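Protection of telomeres protein 1 (PDB 5USB) binds single-stranded telomeric DNA to protect the 3'-end overhang and regulates telomerase and telomere length, this chain being Pot1pC, an OB-fold part of its DNA-binding region. Local coordinates at residues A19-T24 with N79-G84; T32-D37 with S64-L69; V88-R93 with N115-K120. The protein carries 1 engineered substitution. All blocks are in the same frame, centred on the assembly; numbering follows the deposited sequence. Where two conformers were deposited one is given.

Contact 1: residues A19-T24 with N79-G84. With nucleotides of chain B.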
loop_
_atom_site.group_PDB
_atom_site.type_symbol
_atom_site.label_atom_id
_atom_site.label_comp_id
_atom_site.label_asym_id
_atom_site.label_seq_id
_atom_site.Cartn_x
_atom_site.Cartn_y
_atom_site.Cartn_z
ATOM N N ALA A 19 -3.833 3.874 4.531
ATOM C CA ALA A 19 -2.414 3.605 4.723
ATOM C C ALA A 19 -1.604 4.859 4.456
ATOM O O ALA A 19 -2.071 5.821 3.833
ATOM C CB ALA A 19 -1.955 2.485 3.809
ATOM N N GLN A 20 -0.370 4.837 4.939
ATOM C CA GLN A 20 0.605 5.868 4.644
ATOM C C GLN A 20 1.616 5.347 3.626
ATOM O O GLN A 20 2.059 4.196 3.702
ATOM C CB GLN A 20 1.332 6.321 5.907
ATOM C CG GLN A 20 2.159 7.561 5.629
ATOM C CD GLN A 20 2.735 8.212 6.857
ATOM O OE1 GLN A 20 3.024 7.554 7.847
ATOM N NE2 GLN A 20 2.986 9.523 6.757
ATOM N N VAL A 21 1.939 6.194 2.653
ATOM C CA VAL A 21 2.869 5.839 1.591
ATOM C C VAL A 21 4.288 6.016 2.107
ATOM O O VAL A 21 4.697 7.122 2.494
ATOM C CB VAL A 21 2.635 6.681 0.333
ATOM C CG1 VAL A 21 3.662 6.322 -0.726
ATOM C CG2 VAL A 21 1.260 6.475 -0.179
ATOM N N ILE A 22 5.061 4.940 2.039
ATOM C CA ILE A 22 6.454 4.961 2.465
ATOM C C ILE A 22 7.390 5.201 1.301
ATOM O O ILE A 22 8.354 5.958 1.428
ATOM C CB ILE A 22 6.809 3.645 3.192
ATOM C CG1 ILE A 22 5.946 3.401 4.422
ATOM C CG2 ILE A 22 8.287 3.675 3.553
ATOM C CD1 ILE A 22 6.020 4.523 5.444
ATOM N N LYS A 23 7.104 4.575 0.168
ATOM C CA LYS A 23 7.979 4.602 -0.987
ATOM C C LYS A 23 7.147 4.584 -2.257
ATOM O O LYS A 23 6.130 3.891 -2.330
ATOM C CB LYS A 23 8.920 3.385 -0.965
ATOM C CG LYS A 23 9.877 3.306 -2.138
ATOM C CD LYS A 23 10.754 2.102 -1.971
ATOM C CE LYS A 23 11.568 1.835 -3.229
ATOM N NZ LYS A 23 12.625 2.815 -3.406
ATOM N N THR A 24 7.600 5.333 -3.256
ATOM C CA THR A 24 7.048 5.268 -4.595
ATOM C C THR A 24 8.154 4.959 -5.583
ATOM O O THR A 24 9.309 5.325 -5.364
ATOM C CB THR A 24 6.361 6.583 -5.011
ATOM O OG1 THR A 24 7.288 7.655 -5.056
ATOM C CG2 THR A 24 5.270 6.956 -4.036
ATOM N N ASN A 79 2.459 10.924 -10.850
ATOM C CA ASN A 79 3.005 12.243 -10.553
ATOM C C ASN A 79 2.112 12.979 -9.568
ATOM O O ASN A 79 2.019 14.213 -9.589
ATOM C CB ASN A 79 3.183 13.045 -11.835
ATOM C CG ASN A 79 4.282 14.063 -11.723
ATOM O OD1 ASN A 79 4.969 14.129 -10.704
ATOM N ND2 ASN A 79 4.449 14.875 -12.767
ATOM N N TYR A 80 1.443 12.222 -8.710
ATOM C CA TYR A 80 0.454 12.744 -7.785
ATOM C C TYR A 80 0.645 12.205 -6.369
ATOM O O TYR A 80 0.829 12.999 -5.441
ATOM C CB TYR A 80 -0.942 12.427 -8.334
ATOM C CG TYR A 80 -2.068 12.836 -7.460
ATOM C CD1 TYR A 80 -2.122 14.101 -6.874
ATOM C CD2 TYR A 80 -3.121 11.982 -7.242
ATOM C CE1 TYR A 80 -3.175 14.470 -6.062
ATOM C CE2 TYR A 80 -4.174 12.354 -6.424
ATOM C CZ TYR A 80 -4.199 13.595 -5.866
ATOM O OH TYR A 80 -5.260 13.955 -5.081
ATOM N N ILE A 81 0.579 10.880 -6.181
ATOM C CA ILE A 81 0.791 10.279 -4.867
ATOM C C ILE A 81 2.279 10.317 -4.548
ATOM O O ILE A 81 3.113 9.857 -5.341
ATOM C CB ILE A 81 0.264 8.837 -4.825
ATOM C CG1 ILE A 81 -1.183 8.762 -5.191
ATOM C CG2 ILE A 81 0.509 8.207 -3.432
ATOM C CD1 ILE A 81 -2.102 9.518 -4.260
ATOM N N LYS A 82 2.616 10.850 -3.381
ATOM C CA LYS A 82 4.006 11.078 -2.994
ATOM C C LYS A 82 4.295 10.355 -1.695
ATOM O O LYS A 82 3.405 10.088 -0.887
ATOM C CB LYS A 82 4.344 12.559 -2.754
ATOM C CG LYS A 82 3.999 13.553 -3.879
ATOM C CD LYS A 82 4.728 13.255 -5.147
ATOM C CE LYS A 82 4.251 14.163 -6.282
ATOM N NZ LYS A 82 4.814 13.704 -7.586
ATOM N N GLU A 83 5.572 10.085 -1.475
ATOM C CA GLU A 83 6.010 9.544 -0.205
ATOM C C GLU A 83 5.560 10.446 0.945
ATOM O O GLU A 83 5.724 11.671 0.882
ATOM C CB GLU A 83 7.540 9.391 -0.227
ATOM C CG GLU A 83 7.936 8.345 -1.248
ATOM C CD GLU A 83 9.416 8.066 -1.393
ATOM O OE1 GLU A 83 9.766 7.124 -2.163
ATOM O OE2 GLU A 83 10.229 8.754 -0.733
ATOM N N GLY A 84 5.020 9.828 1.979
ATOM C CA GLY A 84 4.494 10.522 3.144
ATOM C C GLY A 84 3.017 10.838 3.063
ATOM O O GLY A 84 2.376 11.080 4.110
ATOM P P DG B 7 20.598 1.219 -3.687
ATOM O OP1 DG B 7 21.954 0.701 -3.963
ATOM O OP2 DG B 7 20.397 2.212 -2.664
ATOM O "O5'" DG B 7 19.968 1.838 -5.012
ATOM C "C5'" DG B 7 20.323 1.319 -6.279
ATOM C "C4'" DG B 7 19.455 1.932 -7.347
ATOM O "O4'" DG B 7 18.143 1.340 -7.269
ATOM C "C3'" DG B 7 19.250 3.445 -7.238
ATOM O "O3'" DG B 7 19.481 4.025 -8.508
ATOM C "C2'" DG B 7 17.757 3.596 -7.035
ATOM C "C1'" DG B 7 17.209 2.322 -7.609
ATOM N N9 DG B 7 15.930 1.963 -7.024
ATOM C C8 DG B 7 15.404 2.426 -5.847
ATOM N N7 DG B 7 14.205 1.974 -5.610
ATOM C C5 DG B 7 13.918 1.173 -6.702
ATOM C C6 DG B 7 12.754 0.435 -7.015
ATOM O O6 DG B 7 11.728 0.311 -6.353
ATOM N N1 DG B 7 12.882 -0.236 -8.227
ATOM C C2 DG B 7 13.986 -0.185 -9.037
ATOM N N2 DG B 7 13.918 -0.892 -10.167
ATOM N N3 DG B 7 15.074 0.510 -8.762
ATOM C C4 DG B 7 14.972 1.163 -7.588
HETATM O O HOH W 1 11.707 5.397 -4.286
HETATM O O HOH W 2 7.227 10.490 -3.872
#

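Contact 2: residues T32-D37 with S64-L69. With nucleotides of chain B.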
loop_
_atom_site.group_PDB
_atom_site.type_symbol
_atom_site.label_atom_id
_atom_site.label_comp_id
_atom_site.label_asym_id
_atom_site.label_seq_id
_atom_site.Cartn_x
_atom_site.Cartn_y
_atom_site.Cartn_z
ATOM N N THR A 32 4.582 1.988 -8.728
ATOM C CA THR A 32 4.575 1.125 -7.554
ATOM C C THR A 32 4.530 1.974 -6.302
ATOM O O THR A 32 5.216 2.989 -6.212
ATOM C CB THR A 32 5.803 0.253 -7.539
ATOM O OG1 THR A 32 5.807 -0.561 -8.712
ATOM C CG2 THR A 32 5.862 -0.654 -6.276
ATOM N N LEU A 33 3.731 1.552 -5.330
ATOM C CA LEU A 33 3.647 2.162 -4.018
ATOM C C LEU A 33 3.983 1.112 -2.974
ATOM O O LEU A 33 3.671 -0.054 -3.146
ATOM C CB LEU A 33 2.203 2.676 -3.696
ATOM C CG LEU A 33 1.537 3.690 -4.588
ATOM C CD1 LEU A 33 0.045 3.782 -4.203
ATOM C CD2 LEU A 33 2.260 5.046 -4.494
ATOM N N TYR A 34 4.635 1.527 -1.901
ATOM C CA TYR A 34 4.821 0.693 -0.723
ATOM C C TYR A 34 4.128 1.420 0.407
ATOM O O TYR A 34 4.444 2.594 0.653
ATOM C CB TYR A 34 6.305 0.503 -0.385
ATOM C CG TYR A 34 7.081 -0.188 -1.493
ATOM C CD1 TYR A 34 7.466 0.474 -2.631
ATOM C CD2 TYR A 34 7.377 -1.540 -1.390
ATOM C CE1 TYR A 34 8.143 -0.172 -3.630
ATOM C CE2 TYR A 34 8.045 -2.205 -2.412
ATOM C CZ TYR A 34 8.405 -1.506 -3.524
ATOM O OH TYR A 34 9.082 -2.163 -4.535
ATOM N N VAL A 35 3.136 0.773 1.020
ATOM C CA VAL A 35 2.300 1.431 2.014
ATOM C C VAL A 35 2.222 0.616 3.295
ATOM O O VAL A 35 2.494 -0.582 3.313
ATOM C CB VAL A 35 0.900 1.713 1.467
ATOM C CG1 VAL A 35 1.014 2.404 0.138
ATOM C CG2 VAL A 35 0.091 0.452 1.350
ATOM N N THR A 36 1.892 1.306 4.386
ATOM C CA THR A 36 1.811 0.707 5.708
ATOM C C THR A 36 0.701 1.359 6.512
ATOM O O THR A 36 0.398 2.541 6.315
ATOM C CB THR A 36 3.138 0.882 6.476
ATOM O OG1 THR A 36 3.100 0.164 7.715
ATOM C CG2 THR A 36 3.394 2.307 6.823
ATOM N N ASP A 37 0.126 0.578 7.458
ATOM C CA ASP A 37 -0.666 1.205 8.513
ATOM C C ASP A 37 -0.075 0.890 9.881
ATOM O O ASP A 37 -0.750 1.066 10.912
ATOM C CB ASP A 37 -2.148 0.823 8.419
ATOM C CG ASP A 37 -2.416 -0.625 8.667
ATOM O OD1 ASP A 37 -1.476 -1.371 9.010
ATOM O OD2 ASP A 37 -3.621 -1.020 8.589
ATOM N N SER A 64 4.856 -3.542 5.625
ATOM C CA SER A 64 4.458 -2.771 4.447
ATOM C C SER A 64 4.095 -3.712 3.306
ATOM O O SER A 64 4.609 -4.831 3.203
ATOM C CB SER A 64 5.587 -1.830 3.998
ATOM O OG SER A 64 5.952 -1.015 5.078
ATOM N N ILE A 65 3.217 -3.243 2.418
ATOM C CA ILE A 65 2.776 -4.015 1.255
ATOM C C ILE A 65 3.066 -3.219 -0.019
ATOM O O ILE A 65 2.894 -2.000 -0.050
ATOM C CB ILE A 65 1.283 -4.396 1.338
ATOM C CG1 ILE A 65 0.959 -5.389 0.214
ATOM C CG2 ILE A 65 0.350 -3.172 1.291
ATOM C CD1 ILE A 65 -0.387 -6.051 0.353
ATOM N N ARG A 66 3.541 -3.915 -1.038
ATOM C CA ARG A 66 3.767 -3.340 -2.359
ATOM C C ARG A 66 2.461 -3.312 -3.131
ATOM O O ARG A 66 1.739 -4.301 -3.140
ATOM C CB ARG A 66 4.790 -4.176 -3.129
ATOM C CG ARG A 66 4.903 -3.854 -4.609
ATOM C CD ARG A 66 5.727 -4.949 -5.305
ATOM N NE ARG A 66 7.124 -4.917 -4.924
ATOM C CZ ARG A 66 7.948 -5.955 -4.996
ATOM N NH1 ARG A 66 7.522 -7.133 -5.436
ATOM N NH2 ARG A 66 9.205 -5.806 -4.625
ATOM N N CYS A 67 2.166 -2.186 -3.779
ATOM C CA CYS A 67 0.976 -2.055 -4.622
ATOM C C CYS A 67 1.482 -1.740 -6.014
ATOM O O CYS A 67 2.238 -0.783 -6.175
ATOM C CB CYS A 67 0.034 -0.953 -4.123
ATOM S SG CYS A 67 -0.393 -1.097 -2.366
ATOM N N ILE A 68 1.049 -2.521 -7.021
ATOM C CA ILE A 68 1.393 -2.264 -8.415
ATOM C C ILE A 68 0.184 -1.701 -9.144
ATOM O O ILE A 68 -0.893 -2.301 -9.128
ATOM C CB ILE A 68 1.893 -3.530 -9.131
ATOM C CG1 ILE A 68 2.987 -4.198 -8.308
ATOM C CG2 ILE A 68 2.358 -3.172 -10.565
ATOM C CD1 ILE A 68 4.175 -3.395 -8.182
ATOM N N LEU A 69 0.381 -0.538 -9.789
ATOM C CA LEU A 69 -0.683 0.190 -10.462
ATOM C C LEU A 69 -0.391 0.227 -11.954
ATOM O O LEU A 69 0.698 0.641 -12.359
ATOM C CB LEU A 69 -0.781 1.614 -9.919
ATOM C CG LEU A 69 -1.527 1.840 -8.590
ATOM C CD1 LEU A 69 -0.901 1.148 -7.409
ATOM C CD2 LEU A 69 -1.665 3.343 -8.270
ATOM P P DA B 5 15.266 -7.606 -3.627
ATOM O OP1 DA B 5 16.460 -7.239 -4.356
ATOM O OP2 DA B 5 15.191 -8.808 -2.840
ATOM O "O5'" DA B 5 14.925 -6.400 -2.661
ATOM C "C5'" DA B 5 14.961 -5.073 -3.147
ATOM C "C4'" DA B 5 14.238 -4.185 -2.169
ATOM O "O4'" DA B 5 12.831 -4.484 -2.222
ATOM C "C3'" DA B 5 14.649 -4.395 -0.716
ATOM O "O3'" DA B 5 14.612 -3.160 -0.001
ATOM C "C2'" DA B 5 13.626 -5.399 -0.219
ATOM C "C1'" DA B 5 12.381 -5.026 -1.000
ATOM N N9 DA B 5 11.501 -6.137 -1.327
ATOM C C8 DA B 5 11.857 -7.343 -1.868
ATOM N N7 DA B 5 10.844 -8.132 -2.107
ATOM C C5 DA B 5 9.741 -7.374 -1.753
ATOM C C6 DA B 5 8.368 -7.638 -1.781
ATOM N N6 DA B 5 7.846 -8.784 -2.212
ATOM N N1 DA B 5 7.536 -6.675 -1.335
ATOM C C2 DA B 5 8.060 -5.532 -0.896
ATOM N N3 DA B 5 9.330 -5.162 -0.828
ATOM C C4 DA B 5 10.131 -6.139 -1.279
ATOM P P DG B 2 4.798 -10.073 -18.181
ATOM O OP1 DG B 2 5.440 -9.966 -19.505
ATOM O OP2 DG B 2 4.444 -11.382 -17.622
ATOM O "O5'" DG B 2 5.736 -9.323 -17.142
ATOM C "C5'" DG B 2 6.238 -8.022 -17.429
ATOM C "C4'" DG B 2 6.794 -7.423 -16.161
ATOM O "O4'" DG B 2 5.761 -6.831 -15.353
ATOM C "C3'" DG B 2 7.451 -8.429 -15.234
ATOM O "O3'" DG B 2 8.758 -8.628 -15.739
ATOM C "C2'" DG B 2 7.424 -7.686 -13.910
ATOM C "C1'" DG B 2 6.111 -6.930 -13.972
ATOM N N9 DG B 2 5.004 -7.577 -13.286
ATOM C C8 DG B 2 3.997 -8.275 -13.890
ATOM N N7 DG B 2 3.123 -8.751 -13.051
ATOM C C5 DG B 2 3.605 -8.375 -11.810
ATOM C C6 DG B 2 3.085 -8.621 -10.518
ATOM O O6 DG B 2 2.052 -9.214 -10.211
ATOM N N1 DG B 2 3.895 -8.076 -9.528
ATOM C C2 DG B 2 5.042 -7.359 -9.761
ATOM N N2 DG B 2 5.672 -6.894 -8.684
ATOM N N3 DG B 2 5.539 -7.127 -10.964
ATOM C C4 DG B 2 4.772 -7.656 -11.936
ATOM P P DT B 4 14.330 -9.319 -10.177
ATOM O OP1 DT B 4 15.624 -8.685 -10.374
ATOM O OP2 DT B 4 14.199 -10.749 -10.370
ATOM O "O5'" DT B 4 13.935 -8.958 -8.680
ATOM C "C5'" DT B 4 13.652 -7.617 -8.319
ATOM C "C4'" DT B 4 13.201 -7.531 -6.881
ATOM O "O4'" DT B 4 11.875 -8.100 -6.761
ATOM C "C3'" DT B 4 14.071 -8.281 -5.872
ATOM O "O3'" DT B 4 14.045 -7.580 -4.629
ATOM C "C2'" DT B 4 13.318 -9.585 -5.697
ATOM C "C1'" DT B 4 11.882 -9.093 -5.759
ATOM N N1 DT B 4 10.882 -10.109 -6.125
ATOM C C2 DT B 4 9.723 -10.180 -5.391
ATOM O O2 DT B 4 9.452 -9.403 -4.503
ATOM N N3 DT B 4 8.846 -11.141 -5.810
ATOM C C4 DT B 4 9.024 -12.046 -6.834
ATOM O O4 DT B 4 8.149 -12.862 -7.083
ATOM C C5 DT B 4 10.265 -11.926 -7.552
ATOM C C7 DT B 4 10.540 -12.864 -8.685
ATOM C C6 DT B 4 11.131 -10.989 -7.154
#

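Contact 3: residues V88-R93 with N115-K120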
loop_
_atom_site.group_PDB
_atom_site.type_symbol
_atom_site.label_atom_id
_atom_site.label_comp_id
_atom_site.label_asym_id
_atom_site.label_seq_id
_atom_site.Cartn_x
_atom_site.Cartn_y
_atom_site.Cartn_z
ATOM N N VAL A 88 -6.335 6.166 0.705
ATOM C CA VAL A 88 -7.413 5.208 0.941
ATOM C C VAL A 88 -7.561 4.401 -0.338
ATOM O O VAL A 88 -7.738 4.962 -1.423
ATOM C CB VAL A 88 -8.733 5.882 1.367
ATOM C CG1 VAL A 88 -9.223 6.918 0.381
ATOM C CG2 VAL A 88 -9.755 4.777 1.684
ATOM N N MET A 89 -7.414 3.085 -0.213
ATOM C CA MET A 89 -7.511 2.150 -1.327
ATOM C C MET A 89 -8.791 1.357 -1.122
ATOM O O MET A 89 -9.013 0.826 -0.044
ATOM C CB MET A 89 -6.257 1.260 -1.355
ATOM C CG MET A 89 -5.007 2.194 -1.540
ATOM S SD MET A 89 -3.397 1.457 -1.787
ATOM C CE MET A 89 -3.788 0.527 -3.220
ATOM N N LYS A 90 -9.640 1.324 -2.143
ATOM C CA LYS A 90 -10.968 0.735 -2.038
ATOM C C LYS A 90 -11.109 -0.370 -3.065
ATOM O O LYS A 90 -10.775 -0.184 -4.238
ATOM C CB LYS A 90 -12.049 1.802 -2.230
ATOM C CG LYS A 90 -12.169 2.727 -1.067
ATOM C CD LYS A 90 -13.196 3.815 -1.289
ATOM C CE LYS A 90 -13.163 4.826 -0.188
ATOM N NZ LYS A 90 -13.866 6.093 -0.572
ATOM N N ASN A 91 -11.496 -1.553 -2.586
ATOM C CA ASN A 91 -11.845 -2.687 -3.425
ATOM C C ASN A 91 -10.683 -3.144 -4.294
ATOM O O ASN A 91 -10.867 -3.619 -5.412
ATOM C CB ASN A 91 -13.081 -2.363 -4.271
ATOM C CG ASN A 91 -14.244 -1.970 -3.409
ATOM O OD1 ASN A 91 -14.548 -2.657 -2.444
ATOM N ND2 ASN A 91 -14.846 -0.815 -3.686
ATOM N N VAL A 92 -9.489 -3.066 -3.754
ATOM C CA VAL A 92 -8.310 -3.528 -4.453
ATOM C C VAL A 92 -8.106 -5.004 -4.175
ATOM O O VAL A 92 -8.617 -5.570 -3.209
ATOM C CB VAL A 92 -7.080 -2.688 -4.064
ATOM C CG1 VAL A 92 -7.277 -1.253 -4.501
ATOM C CG2 VAL A 92 -6.818 -2.762 -2.572
ATOM N N ARG A 93 -7.433 -5.631 -5.111
ATOM C CA ARG A 93 -7.217 -7.055 -5.153
ATOM C C ARG A 93 -5.851 -7.403 -4.589
ATOM O O ARG A 93 -4.880 -6.661 -4.780
ATOM C CB ARG A 93 -7.315 -7.482 -6.611
ATOM C CG ARG A 93 -7.305 -8.898 -6.840
ATOM C CD ARG A 93 -8.600 -9.526 -6.446
ATOM N NE ARG A 93 -8.316 -10.931 -6.404
ATOM C CZ ARG A 93 -9.102 -11.881 -5.936
ATOM N NH1 ARG A 93 -10.316 -11.623 -5.423
ATOM N NH2 ARG A 93 -8.611 -13.106 -5.983
ATOM N N ASN A 115 -14.681 -1.776 -9.681
ATOM C CA ASN A 115 -14.869 -0.613 -8.790
ATOM C C ASN A 115 -13.712 -0.201 -7.833
ATOM O O ASN A 115 -13.925 0.243 -6.764
ATOM C CB ASN A 115 -16.135 -0.733 -8.001
ATOM C CG ASN A 115 -16.507 0.552 -7.317
ATOM O OD1 ASN A 115 -16.166 1.596 -7.765
ATOM N ND2 ASN A 115 -17.117 0.455 -6.179
ATOM N N MET A 116 -12.499 -0.334 -8.285
ATOM C CA MET A 116 -11.407 0.036 -7.444
ATOM C C MET A 116 -11.100 1.510 -7.489
ATOM O O MET A 116 -11.394 2.174 -8.433
ATOM C CB MET A 116 -10.172 -0.661 -7.852
ATOM C CG MET A 116 -10.399 -2.058 -8.211
ATOM S SD MET A 116 -8.780 -2.603 -8.491
ATOM C CE MET A 116 -8.431 -1.816 -10.038
ATOM N N SER A 117 -10.486 1.988 -6.418
ATOM C CA SER A 117 -10.035 3.332 -6.409
ATOM C C SER A 117 -8.902 3.531 -5.420
ATOM O O SER A 117 -8.716 2.769 -4.550
ATOM C CB SER A 117 -11.130 4.313 -6.058
ATOM O OG SER A 117 -11.648 4.092 -4.814
ATOM N N ILE A 118 -8.138 4.565 -5.645
ATOM C CA ILE A 118 -7.135 4.996 -4.729
ATOM C C ILE A 118 -7.183 6.506 -4.764
ATOM O O ILE A 118 -7.222 7.077 -5.804
ATOM C CB ILE A 118 -5.726 4.519 -5.049
ATOM C CG1 ILE A 118 -4.732 5.287 -4.192
ATOM C CG2 ILE A 118 -5.411 4.700 -6.493
ATOM C CD1 ILE A 118 -3.355 4.684 -4.230
ATOM N N GLU A 119 -7.250 7.107 -3.605
ATOM C CA GLU A 119 -7.267 8.523 -3.516
ATOM C C GLU A 119 -6.423 8.992 -2.321
ATOM O O GLU A 119 -6.205 8.285 -1.392
ATOM C CB GLU A 119 -8.683 9.083 -3.403
ATOM C CG GLU A 119 -9.594 8.851 -4.613
ATOM C CD GLU A 119 -9.290 9.730 -5.845
ATOM O OE1 GLU A 119 -8.298 10.402 -5.834
ATOM O OE2 GLU A 119 -10.073 9.736 -6.824
ATOM N N LYS A 120 -5.955 10.211 -2.414
ATOM C CA LYS A 120 -5.202 10.794 -1.351
ATOM C C LYS A 120 -6.167 11.206 -0.225
ATOM O O LYS A 120 -7.238 11.649 -0.497
ATOM C CB LYS A 120 -4.448 12.002 -1.936
ATOM C CG LYS A 120 -3.300 12.571 -1.133
ATOM C CD LYS A 120 -2.573 13.683 -1.881
ATOM C CE LYS A 120 -1.631 13.203 -2.972
ATOM N NZ LYS A 120 -0.544 14.183 -3.276
HETATM O O HOH W 3 -10.289 5.289 -2.827
#

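Contact 1: residues A19-T24 with N79-G84
Glu83 holds CG anti to its carbonyl carbon (chi1 -66°) and runs extended from there, so that its carboxylate arrives over the strand 19-24. Gln20 places CG anti to the backbone N (chi1 -170°) and stays extended, carrying its amide to neighbouring Gly84. The carboxylate takes the Thr24 N-H on the anti lone pair of Glu83 OE1 (Thr24 N to OE1, 3.0 Å). Gln20 NE2 donates almost straight to Gly84 O over 3.1 Å; the oxygen lies in the plane of the Gln20 amide, whereas NE2 stands above the carbonyl plane. Between these two bonds Gly84 N meets Val21 O at 2.8 Å, and the Val21 and Ile81 side chains cross at about a right angle, CG2 to CG2 3.8 Å. Gly84 has a positive phi (93°), where a side chain would jam against the preceding carbonyl oxygen. Ile22 and Lys23 form a classic beta bulge opposite Tyr34. Lys23 NZ donates to N7 of DG7 of chain B over 2.8 Å, and a water accepts a second hydrogen bond from it. Glu83 OE1 lies 5.3 Å from Lys23 NZ, too far for a salt bridge, yet near enough that its charge probably helps keep the ammonium protonated.

Contact 2: residues T32-D37 with S64-L69
Two antiparallel strands of the OB-fold, 32-36 and 65-69, pair here, with Val35, Leu33 and Tyr34 giving up the most surface. Val35 and Leu33 sit in hydrogen-bonded pairs with Ile65 and Cys67, each joined by two N-H to O bonds; the shortest runs from Cys67 N to Leu33 O at 2.7 Å. Their side chains share one face of the sheet. Val35 CG2, in the crowded position between N and carbonyl carbon, lies alongside Ile65 CG2 at 3.6 Å and also reaches Cys67 SG. Further along, Leu33 CD1 meets Leu69 CD1 at 4.3 Å. Tyr34 turns to the opposite face, toward the nucleic acid, its CG anti to the carbonyl carbon (chi1 -61°). There it runs beside Arg66 in a non-hydrogen-bonded pair, ring and guanidinium nearly perpendicular (83°). Tyr34 OH accepts a weak bond from Arg66 NE at 3.4 Å, at the guanidinium edge, while Tyr34 CE2 turns the ring edge to N3 of DA5 of chain B at 3.6 Å. Arg66 presents a guanidinium face to that adenine, C6 of DA5 lying over it near the rim. Along the guanidinium edge, Arg66 NH1 donates to O2 of DT4 of chain B at 3.1 Å.

Contact 3: residues V88-R93 with N115-K120
Met89 lies alongside Ile118, its CG 4.0 Å from Ile118 CD1 and its SD touching the same methyl group, both side chains pointing the same way. Met89 CG is anti to the carbonyl carbon, Ile118 CG1 anti to the backbone N, and the two residues make the non-hydrogen-bonded pair between antiparallel strands 88-90 and 117-120. Their face of the sheet turns inward, where Met89 also meets Cys104 and Leu106. Hydrogen-bonded pairs flank them: Val88 N reaches Glu119 O at 3.0 Å nearly along the C=O axis, and Lys90 N reaches Ser117 O at 3.0 Å. In this OB-fold the chain then turns a corner at Asn91, whose positive phi (61°) belongs to a G1 beta bulge formed with Val92 opposite Cys15; strand 92-96 follows. At the corner Met116 CG, anti to the carbonyl carbon, comes within 3.2 Å of Asn91 O. Asn91 ND2 makes a weak bond to Asn115 O at 3.4 Å, and Arg14 holds OD1. On the face opposite Met89, Ser117 OG rests against Lys90 CB at 3.5 Å. A water bridges Ser117 OG to Val88 O, 2.9 Å from that carbonyl oxygen, to which it donates.

In the fold
All three contacts reach one curled OB-fold sheet, contact 1 through strand 19-24. Along the chain, contact 2 falls between the two halves of contact 1, and contact 3 follows both. Centres of contacts 1 and 2 lie about 9 Å apart, joined by the pairing of strands 14-26 and 31-36; those of contacts 2 and 3 lie about 12 Å apart and meet in the interior, where Leu33 packs on Ile118 and Cys67 on Met89. Contacts 1 and 3, about 14 Å apart, touch through Lys120, which bonds to Tyr80 O. Contacts 1 and 2 reach bound nucleotides; contact 3, its nearest atom about 8 Å from the nucleic acid, adds strand 117-121 beside strand 86-90.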